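Local coordinates for probable UbiX-like flavin prenyltransferase (Escherichia coli, PDB 1SBZ), which probably transfers a dimethylallyl group to reduced FMN, making the prenylated flavin cofactor used by a partner phenolic acid decarboxylase, at residues T70-S75 with V103-D108; G93-Y98 with M134-R139. All blocks are in the same frame, centred on the assembly; numbering follows the deposited sequence.

Interaction 1: residues T70-S75 with V103-D108; sequences TISSGS and VGRAAD. With FMN (flavin mononucleotide), chain E.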
loop_
_atom_site.group_PDB
_atom_site.type_symbol
_atom_site.label_atom_id
_atom_site.label_comp_id
_atom_site.label_asym_id
_atom_site.label_seq_id
_atom_site.Cartn_x
_atom_site.Cartn_y
_atom_site.Cartn_z
ATOM N N THR D 70 -23.720 14.063 27.950
ATOM C CA THR D 70 -23.870 15.122 26.942
ATOM C C THR D 70 -22.817 15.043 25.834
ATOM O O THR D 70 -23.149 15.105 24.644
ATOM C CB THR D 70 -23.848 16.523 27.592
ATOM O OG1 THR D 70 -22.798 16.590 28.561
ATOM C CG2 THR D 70 -25.109 16.757 28.421
ATOM N N ILE D 71 -21.557 14.887 26.238
ATOM C CA ILE D 71 -20.413 14.894 25.313
ATOM C C ILE D 71 -20.335 13.644 24.426
ATOM O O ILE D 71 -19.458 13.541 23.565
ATOM C CB ILE D 71 -19.085 15.101 26.082
ATOM C CG1 ILE D 71 -18.908 14.010 27.147
ATOM C CG2 ILE D 71 -19.037 16.495 26.686
ATOM C CD1 ILE D 71 -17.502 13.858 27.670
ATOM N N SER D 72 -21.251 12.703 24.645
ATOM C CA SER D 72 -21.367 11.527 23.800
ATOM C C SER D 72 -22.191 11.855 22.555
ATOM O O SER D 72 -22.240 11.078 21.605
ATOM C CB SER D 72 -22.008 10.384 24.577
ATOM O OG SER D 72 -22.224 9.264 23.745
ATOM N N SER D 73 -22.833 13.015 22.573
ATOM C CA SER D 73 -23.666 13.448 21.466
ATOM C C SER D 73 -22.933 14.467 20.612
ATOM O O SER D 73 -22.335 15.411 21.135
ATOM C CB SER D 73 -24.979 14.042 21.990
ATOM O OG SER D 73 -25.806 14.456 20.916
ATOM N N GLY D 74 -22.992 14.270 19.298
ATOM C CA GLY D 74 -22.382 15.179 18.337
ATOM C C GLY D 74 -23.033 16.549 18.301
ATOM O O GLY D 74 -22.342 17.560 18.150
ATOM N N SER D 75 -24.358 16.585 18.444
ATOM C CA SER D 75 -25.110 17.842 18.415
ATOM C C SER D 75 -24.764 18.765 19.585
ATOM O O SER D 75 -24.937 19.979 19.491
ATOM C CB SER D 75 -26.620 17.585 18.348
ATOM O OG SER D 75 -27.036 16.707 19.382
ATOM N N VAL D 103 -14.413 7.852 27.184
ATOM C CA VAL D 103 -13.221 8.517 26.669
ATOM C C VAL D 103 -13.156 8.253 25.160
ATOM O O VAL D 103 -12.976 9.179 24.367
ATOM C CB VAL D 103 -11.921 8.078 27.397
ATOM C CG1 VAL D 103 -10.676 8.663 26.706
ATOM C CG2 VAL D 103 -11.960 8.499 28.863
ATOM N N GLY D 104 -13.370 6.994 24.784
ATOM C CA GLY D 104 -13.325 6.553 23.391
ATOM C C GLY D 104 -14.455 7.093 22.546
ATOM O O GLY D 104 -14.228 7.527 21.405
ATOM N N ARG D 105 -15.667 7.069 23.105
ATOM C CA ARG D 105 -16.851 7.608 22.439
ATOM C C ARG D 105 -16.768 9.116 22.221
ATOM O O ARG D 105 -17.006 9.590 21.112
ATOM C CB ARG D 105 -18.136 7.234 23.197
ATOM C CG ARG D 105 -19.413 7.900 22.663
ATOM C CD ARG D 105 -19.813 7.508 21.236
ATOM N NE ARG D 105 -21.027 8.217 20.807
ATOM C CZ ARG D 105 -21.508 8.215 19.568
ATOM N NH1 ARG D 105 -20.887 7.554 18.595
ATOM N NH2 ARG D 105 -22.608 8.893 19.292
ATOM N N ALA D 106 -16.437 9.867 23.270
ATOM C CA ALA D 106 -16.266 11.307 23.134
ATOM C C ALA D 106 -15.208 11.634 22.080
ATOM O O ALA D 106 -15.365 12.598 21.331
ATOM C CB ALA D 106 -15.908 11.944 24.471
ATOM N N ALA D 107 -14.144 10.829 22.014
ATOM C CA ALA D 107 -13.073 11.031 21.017
ATOM C C ALA D 107 -13.557 10.726 19.600
ATOM O O ALA D 107 -13.301 11.482 18.667
ATOM C CB ALA D 107 -11.843 10.179 21.350
ATOM N N ASP D 108 -14.267 9.613 19.456
ATOM C CA ASP D 108 -14.871 9.217 18.180
ATOM C C ASP D 108 -15.838 10.286 17.652
ATOM O O ASP D 108 -15.811 10.628 16.463
ATOM C CB ASP D 108 -15.579 7.868 18.343
ATOM C CG ASP D 108 -15.787 7.156 17.025
ATOM O OD1 ASP D 108 -14.785 6.886 16.312
ATOM O OD2 ASP D 108 -16.919 6.824 16.628
HETATM N N1 FMN E . -23.198 5.042 18.522
HETATM C C2 FMN E . -23.126 4.992 17.144
HETATM O O2 FMN E . -22.128 4.509 16.623
HETATM N N3 FMN E . -24.174 5.468 16.366
HETATM C C4 FMN E . -25.293 6.005 16.972
HETATM O O4 FMN E . -26.164 6.542 16.285
HETATM C C4A FMN E . -25.363 6.059 18.370
HETATM N N5 FMN E . -26.477 6.588 18.985
HETATM C C5A FMN E . -26.561 6.645 20.367
HETATM C C6 FMN E . -27.703 7.189 20.957
HETATM C C7 FMN E . -27.830 7.250 22.343
HETATM C C7M FMN E . -29.240 7.125 22.856
HETATM C C8 FMN E . -26.776 6.778 23.140
HETATM C C8M FMN E . -26.960 6.609 24.624
HETATM C C9 FMN E . -25.634 6.239 22.551
HETATM C C9A FMN E . -25.519 6.168 21.157
HETATM N N10 FMN E . -24.386 5.632 20.549
HETATM C C10 FMN E . -24.309 5.576 19.155
HETATM C "C1'" FMN E . -23.180 5.320 21.389
HETATM C "C2'" FMN E . -23.073 3.814 21.606
HETATM O "O2'" FMN E . -24.234 3.352 22.263
HETATM C "C3'" FMN E . -21.813 3.447 22.392
HETATM O "O3'" FMN E . -20.690 3.625 21.557
HETATM C "C4'" FMN E . -21.818 2.014 22.938
HETATM O "O4'" FMN E . -20.568 1.747 23.535
HETATM C "C5'" FMN E . -22.076 0.970 21.857
HETATM O "O5'" FMN E . -21.889 -0.314 22.394
HETATM P P FMN E . -22.531 -1.592 21.680
HETATM O O1P FMN E . -22.000 -2.829 22.350
HETATM O O2P FMN E . -22.172 -1.631 20.202
HETATM O O3P FMN E . -24.034 -1.495 21.815
HETATM O O HOH W 1 -17.291 14.551 21.976
#

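Interaction 2: residues G93-Y98 with M134-R139; sequences GIRAGY and MLALSR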
loop_
_atom_site.group_PDB
_atom_site.type_symbol
_atom_site.label_atom_id
_atom_site.label_comp_id
_atom_site.label_asym_id
_atom_site.label_seq_id
_atom_site.Cartn_x
_atom_site.Cartn_y
_atom_site.Cartn_z
ATOM N N GLY D 93 -7.514 2.301 21.086
ATOM C CA GLY D 93 -8.967 2.281 21.005
ATOM C C GLY D 93 -9.511 3.345 20.076
ATOM O O GLY D 93 -10.396 3.066 19.256
ATOM N N ILE D 94 -8.983 4.562 20.203
ATOM C CA ILE D 94 -9.402 5.679 19.362
ATOM C C ILE D 94 -9.075 5.426 17.885
ATOM O O ILE D 94 -9.926 5.645 17.015
ATOM C CB ILE D 94 -8.822 7.025 19.874
ATOM C CG1 ILE D 94 -9.362 7.326 21.288
ATOM C CG2 ILE D 94 -9.195 8.180 18.916
ATOM C CD1 ILE D 94 -8.545 8.379 22.083
ATOM N N ARG D 95 -7.865 4.940 17.616
ATOM C CA ARG D 95 -7.432 4.626 16.246
ATOM C C ARG D 95 -8.301 3.548 15.596
ATOM O O ARG D 95 -8.655 3.665 14.428
ATOM C CB ARG D 95 -5.956 4.206 16.228
ATOM C CG ARG D 95 -5.354 4.045 14.821
ATOM C CD ARG D 95 -5.536 2.649 14.204
ATOM N NE ARG D 95 -5.190 2.621 12.781
ATOM C CZ ARG D 95 -5.969 3.074 11.798
ATOM N NH1 ARG D 95 -7.159 3.616 12.067
ATOM N NH2 ARG D 95 -5.555 2.998 10.537
ATOM N N ALA D 96 -8.624 2.496 16.353
ATOM C CA ALA D 96 -9.464 1.421 15.844
ATOM C C ALA D 96 -10.931 1.865 15.753
ATOM O O ALA D 96 -11.704 1.306 14.975
ATOM C CB ALA D 96 -9.329 0.179 16.723
ATOM N N GLY D 97 -11.281 2.876 16.546
ATOM C CA GLY D 97 -12.646 3.370 16.664
ATOM C C GLY D 97 -13.508 2.523 17.584
ATOM O O GLY D 97 -14.741 2.580 17.516
ATOM N N TYR D 98 -12.858 1.731 18.433
ATOM C CA TYR D 98 -13.539 0.842 19.363
ATOM C C TYR D 98 -14.047 1.622 20.592
ATOM O O TYR D 98 -13.487 1.538 21.693
ATOM C CB TYR D 98 -12.625 -0.321 19.764
ATOM C CG TYR D 98 -13.367 -1.392 20.519
ATOM C CD1 TYR D 98 -14.407 -2.098 19.909
ATOM C CD2 TYR D 98 -13.067 -1.674 21.852
ATOM C CE1 TYR D 98 -15.109 -3.083 20.593
ATOM C CE2 TYR D 98 -13.781 -2.670 22.564
ATOM C CZ TYR D 98 -14.797 -3.359 21.920
ATOM O OH TYR D 98 -15.514 -4.332 22.577
HETATM N N MSE D 134 -0.297 6.049 16.323
HETATM C CA MSE D 134 -0.028 7.488 16.334
HETATM C C MSE D 134 -0.042 8.098 14.934
HETATM O O MSE D 134 -0.572 9.191 14.729
HETATM C CB MSE D 134 1.308 7.777 17.009
HETATM C CG MSE D 134 1.235 7.605 18.513
HETATM SE SE MSE D 134 2.979 7.688 19.386
HETATM C CE MSE D 134 3.294 9.467 19.304
ATOM N N LEU D 135 0.559 7.399 13.978
ATOM C CA LEU D 135 0.598 7.881 12.600
ATOM C C LEU D 135 -0.804 7.909 11.964
ATOM O O LEU D 135 -1.178 8.880 11.317
ATOM C CB LEU D 135 1.578 7.044 11.753
ATOM C CG LEU D 135 1.671 7.378 10.254
ATOM C CD1 LEU D 135 2.129 8.817 9.992
ATOM C CD2 LEU D 135 2.597 6.388 9.542
ATOM N N ALA D 136 -1.568 6.840 12.145
ATOM C CA ALA D 136 -2.900 6.756 11.548
ATOM C C ALA D 136 -3.748 7.968 11.944
ATOM O O ALA D 136 -4.387 8.584 11.099
ATOM C CB ALA D 136 -3.580 5.464 11.968
ATOM N N LEU D 137 -3.723 8.302 13.235
ATOM C CA LEU D 137 -4.490 9.417 13.788
ATOM C C LEU D 137 -3.914 10.776 13.398
ATOM O O LEU D 137 -4.667 11.716 13.137
ATOM C CB LEU D 137 -4.603 9.282 15.310
ATOM C CG LEU D 137 -5.570 8.214 15.834
ATOM C CD1 LEU D 137 -5.391 8.034 17.336
ATOM C CD2 LEU D 137 -7.039 8.555 15.496
ATOM N N SER D 138 -2.583 10.876 13.372
ATOM C CA SER D 138 -1.892 12.071 12.855
ATOM C C SER D 138 -2.361 12.422 11.438
ATOM O O SER D 138 -2.656 13.587 11.146
ATOM C CB SER D 138 -0.369 11.858 12.864
ATOM O OG SER D 138 0.331 13.071 12.644
ATOM N N ARG D 139 -2.434 11.421 10.556
ATOM C CA ARG D 139 -2.856 11.662 9.165
ATOM C C ARG D 139 -4.270 12.270 9.082
ATOM O O ARG D 139 -4.623 12.930 8.094
ATOM C CB ARG D 139 -2.774 10.387 8.327
ATOM C CG ARG D 139 -1.370 9.856 8.090
ATOM C CD ARG D 139 -1.262 8.842 6.952
ATOM N NE ARG D 139 0.101 8.821 6.405
ATOM C CZ ARG D 139 0.870 7.752 6.374
ATOM N NH1 ARG D 139 0.411 6.591 6.829
ATOM N NH2 ARG D 139 2.093 7.823 5.876
#

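Interaction 1: residues T70-S75 with V103-D108
The short 3-10 turn at Thr70-Ser72 comes up to helix 102-112 most closely at Ser72 and Ala106, whose CA atoms are 5.1 Å apart. In this Rossmann-like flavoprotein fold, the turn belongs to the loop between strands 60-62 and 80-86, and the contact shows how a loop and a helix can jointly present an arginine to a flavin held mainly by another subunit. Arg105 does most of the work. Its chain leaves the helix with CG anti to the backbone N (chi1 173°) and bends at chi2, which carries the guanidinium past Ser72 to the isoalloxazine. NE and NH2 both reach Ser72 O, each at 3.2 Å, in weak bonds bent to about 131°; the carbonyl lies oblique to the guanidinium plane. A third weak but straighter bond runs from NE to Ser72 OG, which sits in that plane at the edge, and OG is held in turn by Gln67 O. The single N-H of NE is thus shared between two oxygens, and with NH2 as second donor to Ser72 O the group is probably restrained in rotation, while NH1 forms a salt bridge with Glu123 of the second subunit, a residue of the FMN pocket. Beside this polar pairing, Ile71 CD1 rests against Ala106 CB at 4.1 Å, and Met81 of strand 80-86 also packs on Ala106. A water donates to both Ile71 O and Ala106 O, joining the two backbones. Over one face of the guanidinium lies FMN N1, 3.4 Å from Arg105 NH1.

Interaction 2: residues G93-Y98 with M134-R139
Arg95 lays its side chain across Ala136, so that the methyl CB of Ala136 meets one face of the guanidinium, 3.2 Å above its plane and offset toward the rim. The same methyl lies 3.4 Å from Arg95 NE and 3.6 Å from Arg95 CG; a single small side chain therefore supports both the aliphatic part and the charged head of the arginine. The bend at chi2 (-88°) folds the chain over in this way. No hydrogen bond crosses between the two segments: the arginine uses its flat face here, and its NH2 forms a salt bridge with Glu132 of the second subunit. Arg95 is thus a worked case of one side chain serving two contacts, packing within its own chain while its polar end pairs across an interface.

The rest of the contact is carried by Leu137 and is mainly apolar. The branched end of Leu137 comes nearer to helix 88-96 than its start does, and CD1 is 4.0 Å from Arg95 CB. The side chains of Ile94 and Leu137 cross at about a right angle, with Ile94 CG2 meeting both CD1 and CD2 of Leu137, each at 4.1 Å. Shortly beyond, helix 88-96 closes in a Schellman motif, with Gly97 at positive phi as its C-prime residue, Tyr98 N bonded to Gly93 O at 2.9 Å and a weak bond from Gly97 N to Ile94 O.

Helix 128-139 also meets neighbouring copies, Leu137 touching Ile129 of the second subunit and Leu135 its counterpart in the third. Within the chain, both helices lie against strand 116-121 of the parallel sheet: Ile94 packs on Leu117 and Leu137 on Leu119.

Overall arrangement
Interactions 1 and 2, whose centres are 16 Å apart, meet through the consecutive helices 88-96 and 102-112, where Ala107 CB packs on Ile94 CG1 at 3.8 Å. All the touching residues of interaction 1 are buried, yet its chemistry is largely polar, with a loop carbonyl and a flavin gathered round one arginine, and a water joining the two backbones. Interaction 2, only partly buried, is helix-helix packing by van der Waals contact, including an arginine's flat face over a methyl, without hydrogen bonds between the segments. Each nevertheless pairs an arginine with a glutamate of the second subunit. In the first, that pairing lies beside the FMN; in the second, it belongs to the helix interfaces of the dodecamer.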